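Local structure of ofchtiv-allosamidin (Ostrinia furnacalis, 6JMB) at residues A[125-130]-A[189-194]; A[170-175]-A[230-235]. The protein is a family 18 chitinase of an insect, which probably hydrolyses chitin and is seen here with the inhibitor allosamidin bound. All coordinates share one frame; numbering follows the deposited sequence.

Interaction 1: residues A[125-130]-A[189-194]; sequences WEYPNR and GVMTYD. With AMI (allosamizoline), chain C.
Met191 in 189-194 reaches toward Glu126 and Tyr127, which follow strand 120-124 in the TIM barrel of glycosyl hydrolase family 18; Glu126 ends the family's DxxDxDxE signature. The packing centres on the methyl of Met191. Its chain bends at the sulfur (chi3 -77°), and CE lies 3.4 Å from the carboxylate oxygen Glu126 OE2 and makes its apolar contact with Tyr127 CE1 at 4.0 Å, at the edge of the ring. Within 125-130 a cis peptide joins Glu126 to Tyr127 and the phenol is sandwiched: Glu126 CB sits 3.7 Å above the centre of one face, and Arg130 NH1 lies over the opposite face, toward its rim. Bound allosamizoline is met by both segments. Met191 SD lies over one face of the oxazoline ring, 3.4 Å from AMI C7, while the extended Glu126 side chain brings OE2 to 3.0 Å from AMI N2. With an alanine here, AMI N2 would probably lose its carboxylate neighbour and Met191 CE would be left less confined. Of the hydrogen bonds to the ligand, two involve 189-194; Trp85 N makes another. Tyr193 OH makes a weak one to AMI O7, which lies at the edge of the Tyr193 ring, near its plane. Asp194 OD1 is held by Arg252 and Tyr250, and OD2 meets the hydroxymethyl on the cyclopentane ring: AMI O6 donates to Asp194 OD2 over 2.6 Å.

Interaction 2: residues A[170-175]-A[230-235]; sequences EAAVQS and VQYWLS
Trp233 NE1 donates to Ala167 O, with a weaker bond to Ser166 O, and the indole so anchored meets Ala172 through its six-membered ring, CZ2 lying 3.8 Å from Ala172 CB. The bond from CA to CB of Trp233 does not aim at helix 169-175; with CG anti to the carbonyl carbon (chi1 -80°), the ring swings back so that its far end approaches. Tyr232 comes more directly. Its CG is anti to the backbone N (chi1 169°), which carries the phenol across to the other helix, where CE2 stands 3.6 Å from the same Ala172 CB. One methyl thus touches two neighbouring aromatic rings, obliquely in each case. These rings also meet each other, Trp233 NE1 lying in the plane of the Tyr232 ring at its edge. Further out, Val173 adds a second contact on the more exposed side: CG1 is 3.6 Å from Tyr232 OH, the two side chains running at a slant to one another.

Within each helix a side chain bonds to a backbone carbonyl. Gln174 NE2 reaches back to Glu170 O over 2.8 Å, nearly straight at 173° and tilted from the carbonyl plane, while Ser235 OG bonds to Tyr232 O on its own helix. The axes of the short segments stay 10.9 Å apart, diverging by 37° in roughly the same direction, and it is the long side chains of Tyr232 and Trp233 that span the gap to the short Ala172. Beneath, Trp233 also packs on Leu243, Ile188 and Val190 of the barrel strands and on Val178 of helix 178-184. Helix 169-175, in the connection after strand 160-165, leans on helix 226-235, which is packed on the barrel strands and belongs to the outer helical layer of the TIM barrel.

From the N terminus the four segments run 125-130, 170-175, 189-194, 230-235, so the two contacts cross. Interaction 1 closes a loop of 58 residues, holding helix 138-154, strand 160-165 and helices 169-175 and 178-184, and joins segments at the C-terminal ends of barrel strands 120-124 and 187-190, beside the ligand. Interaction 2 closes a loop of 54 residues that takes in strand 187-190, and joins helix 169-175 to helix 226-235. The contacts also meet directly: Ser175 OG and Pro128 O are 2.7 Å apart and Asn129 ND2 and Gln174 O 2.9 Å apart, both probable hydrogen bonds, linking the turn at 127-130 to the end of helix 169-175.

Interaction 1: residues A[125-130]-A[189-194]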
ATOM      1  N   TRP A 125      -6.924   6.240  -6.777  1.00  9.50           N
ATOM      2  CA  TRP A 125      -8.351   6.086  -7.025  1.00  9.49           C
ATOM      3  C   TRP A 125      -8.689   4.602  -6.954  1.00 10.25           C
ATOM      4  O   TRP A 125      -8.164   3.806  -7.740  1.00 10.77           O
ATOM      5  CB  TRP A 125      -8.647   6.659  -8.412  1.00  9.86           C
ATOM      6  CG  TRP A 125     -10.015   6.419  -9.014  1.00  9.69           C
ATOM      7  CD1 TRP A 125     -11.093   5.773  -8.461  1.00  9.93           C
ATOM      8  CD2 TRP A 125     -10.429   6.849 -10.312  1.00  9.71           C
ATOM      9  NE1 TRP A 125     -12.153   5.778  -9.348  1.00 10.62           N
ATOM     10  CE2 TRP A 125     -11.765   6.426 -10.492  1.00  9.23           C
ATOM     11  CE3 TRP A 125      -9.796   7.550 -11.343  1.00  9.72           C
ATOM     12  CZ2 TRP A 125     -12.479   6.688 -11.666  1.00 10.00           C
ATOM     13  CZ3 TRP A 125     -10.505   7.814 -12.507  1.00 10.86           C
ATOM     14  CH2 TRP A 125     -11.831   7.372 -12.662  1.00 10.54           C
ATOM     15  N   GLU A 126      -9.560   4.224  -6.020  1.00 10.41           N
ATOM     16  CA  GLU A 126      -9.909   2.817  -5.804  1.00  9.98           C
ATOM     17  C   GLU A 126     -11.394   2.603  -6.111  1.00 10.50           C
ATOM     18  O   GLU A 126     -12.239   2.722  -5.220  1.00 11.25           O
ATOM     19  CB  GLU A 126      -9.524   2.386  -4.374  1.00 11.19           C
ATOM     20  CG  GLU A 126      -8.038   2.639  -4.092  1.00 10.68           C
ATOM     21  CD  GLU A 126      -7.467   1.859  -2.926  1.00 11.30           C
ATOM     22  OE1 GLU A 126      -8.215   1.169  -2.205  1.00 13.38           O
ATOM     23  OE2 GLU A 126      -6.232   1.926  -2.740  1.00 12.53           O
ATOM     24  N   TYR A 127     -11.734   2.285  -7.368  1.00 10.51           N
ATOM     25  CA  TYR A 127     -10.832   2.117  -8.506  1.00 10.19           C
ATOM     26  C   TYR A 127     -11.633   2.516  -9.735  1.00 10.41           C
ATOM     27  O   TYR A 127     -12.866   2.454  -9.717  1.00 10.40           O
ATOM     28  CB  TYR A 127     -10.479   0.643  -8.712  1.00 11.07           C
ATOM     29  CG  TYR A 127      -9.794  -0.015  -7.556  1.00 12.53           C
ATOM     30  CD1 TYR A 127      -8.412   0.034  -7.434  1.00 13.15           C
ATOM     31  CD2 TYR A 127     -10.521  -0.693  -6.584  1.00 14.39           C
ATOM     32  CE1 TYR A 127      -7.768  -0.562  -6.377  1.00 16.88           C
ATOM     33  CE2 TYR A 127      -9.875  -1.293  -5.516  1.00 15.46           C
ATOM     34  CZ  TYR A 127      -8.503  -1.220  -5.430  1.00 18.34           C
ATOM     35  OH  TYR A 127      -7.844  -1.818  -4.387  1.00 36.75           O
ATOM     36  N   PRO A 128     -10.957   2.871 -10.822  1.00  9.79           N
ATOM     37  CA  PRO A 128     -11.676   3.088 -12.082  1.00 10.12           C
ATOM     38  C   PRO A 128     -12.525   1.875 -12.430  1.00 10.64           C
ATOM     39  O   PRO A 128     -12.078   0.727 -12.324  1.00 11.06           O
ATOM     40  CB  PRO A 128     -10.548   3.298 -13.097  1.00 10.24           C
ATOM     41  CG  PRO A 128      -9.407   3.834 -12.273  1.00  9.92           C
ATOM     42  CD  PRO A 128      -9.511   3.119 -10.953  1.00 10.33           C
ATOM     43  N   ASN A 129     -13.781   2.136 -12.804  1.00 10.74           N
ATOM     44  CA  ASN A 129     -14.683   1.094 -13.300  1.00 10.98           C
ATOM     45  C   ASN A 129     -14.978   0.025 -12.248  1.00 12.56           C
ATOM     46  O   ASN A 129     -15.309  -1.118 -12.576  1.00 13.34           O
ATOM     47  CB  ASN A 129     -14.160   0.486 -14.607  1.00 11.47           C
ATOM     48  CG  ASN A 129     -15.147  -0.459 -15.263  1.00 13.00           C
ATOM     49  OD1 ASN A 129     -16.357  -0.237 -15.234  1.00 13.91           O
ATOM     50  ND2 ASN A 129     -14.625  -1.536 -15.844  1.00 12.36           N
ATOM     51  N   ARG A 130     -14.875   0.371 -10.966  1.00 11.44           N
ATOM     52  CA  ARG A 130     -15.208  -0.566  -9.905  1.00 12.99           C
ATOM     53  C   ARG A 130     -15.924   0.160  -8.777  1.00 11.19           C
ATOM     54  O   ARG A 130     -15.986   1.391  -8.737  1.00 12.91           O
ATOM     55  CB  ARG A 130     -13.966  -1.289  -9.374  1.00 12.41           C
ATOM     56  CG  ARG A 130     -13.267  -2.133 -10.425  1.00 14.53           C
ATOM     57  CD  ARG A 130     -12.034  -2.816  -9.893  1.00 15.86           C
ATOM     58  NE  ARG A 130     -12.354  -3.739  -8.817  1.00 20.25           N
ATOM     59  CZ  ARG A 130     -11.445  -4.264  -8.005  1.00 18.87           C
ATOM     60  NH1 ARG A 130     -10.166  -3.956  -8.154  1.00 17.22           N
ATOM     61  NH2 ARG A 130     -11.817  -5.095  -7.042  1.00 27.76           N
ATOM     62  N   GLY A 189       3.097   2.239  -8.214  1.00 10.20           N
ATOM     63  CA  GLY A 189       3.145   1.448  -7.001  1.00 10.46           C
ATOM     64  C   GLY A 189       2.101   0.353  -7.057  1.00 10.08           C
ATOM     65  O   GLY A 189       0.911   0.631  -6.900  1.00 10.57           O
ATOM     66  N   VAL A 190       2.515  -0.884  -7.310  1.00  9.98           N
ATOM     67  CA  VAL A 190       1.564  -1.985  -7.433  1.00  9.86           C
ATOM     68  C   VAL A 190       1.245  -2.504  -6.038  1.00  8.87           C
ATOM     69  O   VAL A 190       2.148  -2.862  -5.274  1.00 10.61           O
ATOM     70  CB  VAL A 190       2.116  -3.098  -8.334  1.00 10.68           C
ATOM     71  CG1 VAL A 190       1.063  -4.164  -8.560  1.00 12.15           C
ATOM     72  CG2 VAL A 190       2.583  -2.522  -9.668  1.00 13.72           C
ATOM     73  N   MET A 191      -0.040  -2.534  -5.696  1.00  9.41           N
ATOM     74  CA  MET A 191      -0.468  -2.883  -4.336  1.00 10.16           C
ATOM     75  C   MET A 191      -0.561  -4.404  -4.192  1.00  9.66           C
ATOM     76  O   MET A 191      -1.640  -5.000  -4.122  1.00 10.10           O
ATOM     77  CB  MET A 191      -1.779  -2.190  -3.991  1.00 10.36           C
ATOM     78  CG  MET A 191      -1.643  -0.682  -3.883  1.00 10.66           C
ATOM     79  SD  MET A 191      -3.135   0.122  -3.255  1.00 10.44           S
ATOM     80  CE  MET A 191      -4.175   0.080  -4.713  1.00 13.21           C
ATOM     81  N   THR A 192       0.620  -5.025  -4.127  1.00  8.97           N
ATOM     82  CA  THR A 192       0.767  -6.481  -4.055  1.00  9.03           C
ATOM     83  C   THR A 192       0.549  -7.001  -2.628  1.00 10.08           C
ATOM     84  O   THR A 192       1.430  -7.569  -1.982  1.00 11.66           O
ATOM     85  CB  THR A 192       2.105  -6.909  -4.655  1.00  9.73           C
ATOM     86  OG1 THR A 192       3.114  -5.929  -4.357  1.00 11.68           O
ATOM     87  CG2 THR A 192       1.990  -7.054  -6.173  1.00 10.88           C
ATOM     88  N   TYR A 193      -0.672  -6.792  -2.151  1.00  9.65           N
ATOM     89  CA  TYR A 193      -1.143  -7.259  -0.852  1.00 10.56           C
ATOM     90  C   TYR A 193      -2.663  -7.196  -0.900  1.00 10.19           C
ATOM     91  O   TYR A 193      -3.248  -6.897  -1.943  1.00 10.49           O
ATOM     92  CB  TYR A 193      -0.531  -6.456   0.307  1.00  9.98           C
ATOM     93  CG  TYR A 193      -0.375  -4.978   0.027  1.00 10.37           C
ATOM     94  CD1 TYR A 193      -1.481  -4.140  -0.033  1.00 10.99           C
ATOM     95  CD2 TYR A 193       0.876  -4.423  -0.189  1.00 10.64           C
ATOM     96  CE1 TYR A 193      -1.341  -2.784  -0.288  1.00 11.65           C
ATOM     97  CE2 TYR A 193       1.025  -3.071  -0.439  1.00 12.32           C
ATOM     98  CZ  TYR A 193      -0.086  -2.267  -0.496  1.00 12.55           C
ATOM     99  OH  TYR A 193       0.059  -0.923  -0.755  1.00 15.35           O
ATOM    100  N   ASP A 194      -3.312  -7.499   0.230  1.00  9.59           N
ATOM    101  CA  ASP A 194      -4.765  -7.698   0.242  1.00  9.96           C
ATOM    102  C   ASP A 194      -5.183  -8.778  -0.753  1.00 10.38           C
ATOM    103  O   ASP A 194      -6.299  -8.756  -1.287  1.00 11.60           O
ATOM    104  CB  ASP A 194      -5.539  -6.400  -0.005  1.00 10.59           C
ATOM    105  CG  ASP A 194      -5.145  -5.305   0.948  1.00 10.60           C
ATOM    106  OD1 ASP A 194      -4.958  -5.601   2.144  1.00 10.74           O
ATOM    107  OD2 ASP A 194      -5.025  -4.146   0.498  1.00 12.35           O
TER
HETATM  108  C1  AMI C 501      -4.134   0.443   0.463  1.00 11.03           C
HETATM  109  C2  AMI C 501      -5.029   1.708   0.145  1.00 10.26           C
HETATM  110  C3  AMI C 501      -5.412   2.206   1.448  1.00 10.71           C
HETATM  111  C4  AMI C 501      -5.492   0.916   2.363  1.00 11.28           C
HETATM  112  C5  AMI C 501      -4.250   0.251   2.000  1.00 10.67           C
HETATM  113  C6  AMI C 501      -4.214  -1.267   2.411  1.00 12.13           C
HETATM  114  C7  AMI C 501      -2.942   2.043  -0.509  1.00 10.95           C
HETATM  115  C8  AMI C 501      -1.971   3.984  -1.839  1.00 12.48           C
HETATM  116  C9  AMI C 501      -0.450   2.070  -1.071  1.00 11.28           C
HETATM  117  N2  AMI C 501      -4.259   2.527  -0.522  1.00 10.75           N
HETATM  118  N7  AMI C 501      -1.794   2.703  -1.142  1.00 11.24           N
HETATM  119  O3  AMI C 501      -6.637   2.934   1.370  1.00 11.72           O
HETATM  120  O4  AMI C 501      -5.452   1.167   3.761  1.00 10.51           O
HETATM  121  O6  AMI C 501      -5.353  -1.905   1.869  1.00 13.86           O
HETATM  122  O7  AMI C 501      -2.787   0.855   0.140  1.00 10.96           O

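Interaction 2: residues A[170-175]-A[230-235]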
ATOM      1  N   GLU A 170      -6.846  -9.975 -12.847  1.00 11.72           N
ATOM      2  CA  GLU A 170      -8.306  -9.880 -12.947  1.00 12.11           C
ATOM      3  C   GLU A 170      -8.824  -8.563 -12.395  1.00 13.82           C
ATOM      4  O   GLU A 170      -9.888  -8.082 -12.806  1.00 14.29           O
ATOM      5  CB  GLU A 170      -8.980 -11.068 -12.265  1.00 17.66           C
ATOM      6  CG  GLU A 170      -8.362 -12.327 -12.696  1.00 30.02           C
ATOM      7  CD  GLU A 170      -7.292 -12.715 -11.703  1.00 38.84           C
ATOM      8  OE1 GLU A 170      -6.441 -11.851 -11.416  1.00 35.93           O
ATOM      9  OE2 GLU A 170      -7.190 -13.876 -11.387  1.00 38.13           O
ATOM     10  N   ALA A 171      -8.085  -7.968 -11.463  1.00 11.61           N
ATOM     11  CA  ALA A 171      -8.430  -6.629 -10.994  1.00 11.42           C
ATOM     12  C   ALA A 171      -7.935  -5.549 -11.955  1.00 10.64           C
ATOM     13  O   ALA A 171      -8.683  -4.623 -12.303  1.00 11.67           O
ATOM     14  CB  ALA A 171      -7.860  -6.389  -9.593  1.00 13.53           C
ATOM     15  N   ALA A 172      -6.687  -5.665 -12.407  1.00 11.49           N
ATOM     16  CA  ALA A 172      -6.072  -4.616 -13.208  1.00 10.29           C
ATOM     17  C   ALA A 172      -6.797  -4.412 -14.533  1.00 11.72           C
ATOM     18  O   ALA A 172      -6.953  -3.274 -14.989  1.00 12.21           O
ATOM     19  CB  ALA A 172      -4.592  -4.938 -13.442  1.00 12.80           C
ATOM     20  N   VAL A 173      -7.253  -5.494 -15.171  1.00 10.86           N
ATOM     21  CA  VAL A 173      -7.899  -5.350 -16.472  1.00 11.83           C
ATOM     22  C   VAL A 173      -9.234  -4.625 -16.372  1.00 10.74           C
ATOM     23  O   VAL A 173      -9.743  -4.127 -17.385  1.00 13.16           O
ATOM     24  CB  VAL A 173      -8.061  -6.688 -17.218  1.00 12.34           C
ATOM     25  CG1 VAL A 173      -6.706  -7.354 -17.422  1.00 14.85           C
ATOM     26  CG2 VAL A 173      -9.042  -7.591 -16.482  1.00 12.44           C
ATOM     27  N   GLN A 174      -9.830  -4.567 -15.182  1.00 11.06           N
ATOM     28  CA  GLN A 174     -11.064  -3.817 -15.011  1.00 10.92           C
ATOM     29  C   GLN A 174     -10.842  -2.316 -14.983  1.00 11.50           C
ATOM     30  O   GLN A 174     -11.785  -1.566 -15.252  1.00 11.99           O
ATOM     31  CB  GLN A 174     -11.758  -4.218 -13.709  1.00 12.82           C
ATOM     32  CG  GLN A 174     -12.182  -5.668 -13.665  1.00 13.99           C
ATOM     33  CD  GLN A 174     -12.823  -6.027 -12.340  1.00 16.53           C
ATOM     34  OE1 GLN A 174     -13.841  -5.448 -11.954  1.00 19.27           O
ATOM     35  NE2 GLN A 174     -12.219  -6.968 -11.626  1.00 18.54           N
ATOM     36  N   SER A 175      -9.626  -1.856 -14.676  1.00 10.64           N
ATOM     37  CA  SER A 175      -9.415  -0.456 -14.336  1.00  9.93           C
ATOM     38  C   SER A 175      -8.439   0.290 -15.232  1.00 10.60           C
ATOM     39  O   SER A 175      -8.545   1.516 -15.325  1.00 10.93           O
ATOM     40  CB  SER A 175      -8.894  -0.323 -12.896  1.00 10.58           C
ATOM     41  OG  SER A 175      -9.866  -0.743 -11.948  1.00 11.67           O
ATOM     42  N   VAL A 230       3.090  -9.128 -10.348  1.00 10.03           N
ATOM     43  CA  VAL A 230       4.264  -8.463 -10.908  1.00 11.66           C
ATOM     44  C   VAL A 230       4.465  -8.873 -12.358  1.00 11.23           C
ATOM     45  O   VAL A 230       4.699  -8.032 -13.235  1.00 11.51           O
ATOM     46  CB  VAL A 230       5.510  -8.747 -10.050  1.00 11.47           C
ATOM     47  CG1 VAL A 230       6.774  -8.313 -10.798  1.00 12.49           C
ATOM     48  CG2 VAL A 230       5.401  -8.017  -8.712  1.00 11.55           C
ATOM     49  N   GLN A 231       4.364 -10.175 -12.634  1.00 10.76           N
ATOM     50  CA  GLN A 231       4.561 -10.631 -14.002  1.00 12.41           C
ATOM     51  C   GLN A 231       3.464 -10.115 -14.924  1.00 11.54           C
ATOM     52  O   GLN A 231       3.740  -9.827 -16.095  1.00 13.19           O
ATOM     53  CB  GLN A 231       4.689 -12.154 -14.053  1.00 13.14           C
ATOM     54  CG  GLN A 231       5.893 -12.697 -13.278  1.00 14.85           C
ATOM     55  CD  GLN A 231       7.199 -12.052 -13.697  1.00 16.82           C
ATOM     56  OE1 GLN A 231       7.508 -11.967 -14.885  1.00 20.55           O
ATOM     57  NE2 GLN A 231       7.974 -11.584 -12.719  1.00 16.36           N
ATOM     58  N   TYR A 232       2.233  -9.958 -14.421  1.00 11.51           N
ATOM     59  CA  TYR A 232       1.195  -9.343 -15.246  1.00 11.33           C
ATOM     60  C   TYR A 232       1.581  -7.919 -15.639  1.00 11.87           C
ATOM     61  O   TYR A 232       1.537  -7.553 -16.821  1.00 11.78           O
ATOM     62  CB  TYR A 232      -0.179  -9.342 -14.560  1.00 12.41           C
ATOM     63  CG  TYR A 232      -1.101  -8.456 -15.367  1.00 13.26           C
ATOM     64  CD1 TYR A 232      -1.568  -8.876 -16.604  1.00 12.95           C
ATOM     65  CD2 TYR A 232      -1.417  -7.167 -14.948  1.00 12.75           C
ATOM     66  CE1 TYR A 232      -2.355  -8.059 -17.387  1.00 12.85           C
ATOM     67  CE2 TYR A 232      -2.209  -6.339 -15.729  1.00 11.25           C
ATOM     68  CZ  TYR A 232      -2.668  -6.795 -16.947  1.00 13.83           C
ATOM     69  OH  TYR A 232      -3.444  -5.974 -17.730  1.00 14.87           O
ATOM     70  N   TRP A 233       1.960  -7.096 -14.656  1.00 10.11           N
ATOM     71  CA  TRP A 233       2.256  -5.697 -14.942  1.00 11.35           C
ATOM     72  C   TRP A 233       3.445  -5.563 -15.882  1.00 12.24           C
ATOM     73  O   TRP A 233       3.421  -4.737 -16.803  1.00 14.15           O
ATOM     74  CB  TRP A 233       2.432  -4.901 -13.644  1.00 11.16           C
ATOM     75  CG  TRP A 233       1.097  -4.547 -13.056  1.00 11.05           C
ATOM     76  CD1 TRP A 233       0.337  -5.310 -12.213  1.00 10.55           C
ATOM     77  CD2 TRP A 233       0.335  -3.359 -13.315  1.00  9.60           C
ATOM     78  NE1 TRP A 233      -0.847  -4.663 -11.922  1.00 10.34           N
ATOM     79  CE2 TRP A 233      -0.866  -3.463 -12.584  1.00  9.74           C
ATOM     80  CE3 TRP A 233       0.563  -2.211 -14.086  1.00 10.67           C
ATOM     81  CZ2 TRP A 233      -1.838  -2.472 -12.609  1.00  9.95           C
ATOM     82  CZ3 TRP A 233      -0.406  -1.223 -14.109  1.00 11.08           C
ATOM     83  CH2 TRP A 233      -1.589  -1.357 -13.370  1.00 10.75           C
ATOM     84  N   LEU A 234       4.479  -6.389 -15.698  1.00 12.50           N
ATOM     85  CA  LEU A 234       5.603  -6.375 -16.629  1.00 13.87           C
ATOM     86  C   LEU A 234       5.151  -6.774 -18.028  1.00 13.71           C
ATOM     87  O   LEU A 234       5.501  -6.121 -19.020  1.00 16.25           O
ATOM     88  CB  LEU A 234       6.705  -7.316 -16.137  1.00 13.47           C
ATOM     89  CG  LEU A 234       7.444  -6.905 -14.865  1.00 14.17           C
ATOM     90  CD1 LEU A 234       8.362  -8.035 -14.400  1.00 15.84           C
ATOM     91  CD2 LEU A 234       8.239  -5.631 -15.082  1.00 14.81           C
ATOM     92  N   SER A 235       4.346  -7.833 -18.124  1.00 13.26           N
ATOM     93  CA  SER A 235       3.932  -8.336 -19.430  1.00 14.97           C
ATOM     94  C   SER A 235       2.978  -7.386 -20.142  1.00 16.23           C
ATOM     95  O   SER A 235       2.900  -7.410 -21.377  1.00 18.68           O
ATOM     96  CB  SER A 235       3.287  -9.715 -19.284  1.00 16.01           C
ATOM     97  OG  SER A 235       1.974  -9.623 -18.759  1.00 26.78           O
TER